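Local coordinates for integron cassette protein Vpc_cass2 (Vibrio paracholerae, PDB 3JRT) that is of unknown function, an all-helical product of a mobile integron gene cassette that assembles as a two-chain unit, at residues Arg124-Ala129 against Ser135-Pro140. Sequence-based numbering, arbitrary orientation.
Sequences RNHCVA and SKYLKP
A helix-loop-helix connection brings His126, near the C-terminal end of helix 118-128, against Tyr137 and Leu138 in the loop that returns to helix 140-151. The closest CA pair is His126 and Tyr137, at 5.0 Å. With chi1 at 159°, His126 CG swings opposite the backbone N, and the imidazole is carried out over the Leu138 backbone. One face of that ring receives Leu138 CB, a CH-pi contact 4.3 Å from the centroid and 21° off the ring normal, displaced toward the rim. Farther out, the CD1 branch of Leu138 reaches His126 CB at 3.9 Å. On the face that Leu138 CB covers, the backbone Leu138 N comes within 3.1 Å of His126 ND1, well off the ring plane. The ring's second contact is an offset edge-to-face pair with Tyr137, planes at 61°: the imidazole presents its edge, with Tyr137 CD1 near its plane and 3.8 Å from His126 CE1, which comes in obliquely to the phenol ring.

Val143 of helix 140-151 touches both His126 and Leu138, so the cluster joins the two helices as well as the loop. The phenol bears on the dimer: its OH is hydrogen-bonded to Glu33 of the second subunit, and Ile34 of that subunit packs on the Tyr137 side chain.

At the other end of the contact Lys136 runs extended beyond CG alongside the last helical turn, applying its aliphatic part: CD packs 3.5 Å from Ala129 CB, just where the chain leaves helical geometry. Asn125 meets the Lys136 chain with its backbone O and its CB, while its carboxamide is turned to Arg124. There the guanidinium grips a single oxygen side-on, with Arg124 NE 3.0 Å and Arg124 NH2 3.1 Å from Asn125 OD1, both from the same face of the amide.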
loop_
_atom_site.group_PDB
_atom_site.type_symbol
_atom_site.label_atom_id
_atom_site.label_comp_id
_atom_site.label_asym_id
_atom_site.label_seq_id
_atom_site.Cartn_x
_atom_site.Cartn_y
_atom_site.Cartn_z
ATOM N N ARG A 124 10.062 -1.062 -1.250
ATOM C CA ARG A 124 9.169 -0.643 -2.324
ATOM C C ARG A 124 9.163 -1.680 -3.449
ATOM O O ARG A 124 8.104 -2.195 -3.864
ATOM C CB ARG A 124 9.590 0.726 -2.869
ATOM C CG ARG A 124 8.506 1.437 -3.720
ATOM C CD ARG A 124 8.421 0.857 -5.121
ATOM N NE ARG A 124 9.712 0.915 -5.807
ATOM C CZ ARG A 124 10.164 1.986 -6.460
ATOM N NH1 ARG A 124 9.432 3.094 -6.511
ATOM N NH2 ARG A 124 11.349 1.958 -7.058
ATOM N N ASN A 125 10.361 -1.984 -3.931
ATOM C CA ASN A 125 10.540 -2.912 -5.040
ATOM C C ASN A 125 9.901 -4.273 -4.815
ATOM O O ASN A 125 9.247 -4.816 -5.708
ATOM C CB ASN A 125 12.022 -3.059 -5.361
ATOM C CG ASN A 125 12.569 -1.845 -6.071
ATOM O OD1 ASN A 125 11.801 -1.037 -6.597
ATOM N ND2 ASN A 125 13.899 -1.704 -6.098
ATOM N N HIS A 126 10.081 -4.816 -3.618
ATOM C CA HIS A 126 9.502 -6.107 -3.295
ATOM C C HIS A 126 7.993 -6.027 -3.311
ATOM O O HIS A 126 7.315 -6.850 -3.927
ATOM C CB HIS A 126 9.962 -6.555 -1.919
ATOM C CG HIS A 126 9.070 -7.577 -1.287
ATOM N ND1 HIS A 126 9.057 -8.898 -1.678
ATOM C CD2 HIS A 126 8.174 -7.473 -0.277
ATOM C CE1 HIS A 126 8.186 -9.565 -0.940
ATOM N NE2 HIS A 126 7.646 -8.726 -0.075
ATOM N N CYS A 127 7.477 -5.013 -2.626
ATOM C CA CYS A 127 6.047 -4.840 -2.412
ATOM C C CYS A 127 5.301 -4.659 -3.722
ATOM O O CYS A 127 4.161 -5.053 -3.860
ATOM C CB CYS A 127 5.793 -3.598 -1.555
ATOM S SG CYS A 127 4.099 -3.036 -1.682
ATOM N N VAL A 128 5.967 -4.039 -4.676
ATOM C CA VAL A 128 5.350 -3.643 -5.921
ATOM C C VAL A 128 5.620 -4.643 -7.058
ATOM O O VAL A 128 4.887 -4.692 -8.030
ATOM C CB VAL A 128 5.894 -2.259 -6.294
ATOM C CG1 VAL A 128 6.141 -2.141 -7.775
ATOM C CG2 VAL A 128 4.979 -1.178 -5.760
ATOM N N ALA A 129 6.668 -5.450 -6.929
ATOM C CA ALA A 129 7.064 -6.351 -8.014
ATOM C C ALA A 129 5.973 -7.343 -8.409
ATOM O O ALA A 129 5.086 -7.672 -7.625
ATOM C CB ALA A 129 8.350 -7.091 -7.662
ATOM N N SER A 135 13.608 -11.005 -8.960
ATOM C CA SER A 135 14.884 -10.320 -8.794
ATOM C C SER A 135 14.814 -9.351 -7.628
ATOM O O SER A 135 15.847 -8.936 -7.104
ATOM C CB SER A 135 15.246 -9.548 -10.058
ATOM O OG SER A 135 14.340 -8.478 -10.258
ATOM N N LYS A 136 13.592 -8.994 -7.236
ATOM C CA LYS A 136 13.344 -7.984 -6.207
ATOM C C LYS A 136 12.742 -8.585 -4.938
ATOM O O LYS A 136 12.482 -7.878 -3.970
ATOM C CB LYS A 136 12.357 -6.944 -6.730
ATOM C CG LYS A 136 12.590 -6.473 -8.149
ATOM C CD LYS A 136 11.418 -5.617 -8.599
ATOM C CE LYS A 136 11.714 -4.857 -9.881
ATOM N NZ LYS A 136 10.644 -3.851 -10.157
ATOM N N TYR A 137 12.504 -9.889 -4.954
ATOM C CA TYR A 137 11.744 -10.540 -3.899
ATOM C C TYR A 137 12.490 -10.606 -2.567
ATOM O O TYR A 137 13.634 -11.052 -2.505
ATOM C CB TYR A 137 11.366 -11.948 -4.356
ATOM C CG TYR A 137 10.490 -12.718 -3.398
ATOM C CD1 TYR A 137 9.134 -12.432 -3.288
ATOM C CD2 TYR A 137 11.012 -13.750 -2.618
ATOM C CE1 TYR A 137 8.318 -13.141 -2.424
ATOM C CE2 TYR A 137 10.205 -14.468 -1.754
ATOM C CZ TYR A 137 8.856 -14.156 -1.659
ATOM O OH TYR A 137 8.036 -14.856 -0.800
ATOM N N LEU A 138 11.837 -10.167 -1.499
ATOM C CA LEU A 138 12.378 -10.377 -0.157
ATOM C C LEU A 138 11.566 -11.433 0.585
ATOM O O LEU A 138 10.352 -11.327 0.686
ATOM C CB LEU A 138 12.366 -9.076 0.656
ATOM C CG LEU A 138 13.125 -7.876 0.091
ATOM C CD1 LEU A 138 12.724 -6.616 0.840
ATOM C CD2 LEU A 138 14.625 -8.104 0.168
ATOM N N LYS A 139 12.233 -12.443 1.120
ATOM C CA LYS A 139 11.548 -13.378 2.001
ATOM C C LYS A 139 11.022 -12.628 3.213
ATOM O O LYS A 139 11.495 -11.536 3.518
ATOM C CB LYS A 139 12.488 -14.494 2.445
ATOM C CG LYS A 139 12.957 -15.400 1.314
ATOM C CD LYS A 139 13.862 -16.520 1.838
ATOM C CE LYS A 139 14.246 -17.484 0.719
ATOM N NZ LYS A 139 15.219 -18.539 1.149
ATOM N N PRO A 140 10.037 -13.209 3.905
ATOM C CA PRO A 140 9.443 -12.596 5.097
ATOM C C PRO A 140 10.458 -12.150 6.153
ATOM O O PRO A 140 10.320 -11.031 6.647
ATOM C CB PRO A 140 8.542 -13.707 5.636
ATOM C CG PRO A 140 8.109 -14.428 4.405
ATOM C CD PRO A 140 9.322 -14.434 3.512
#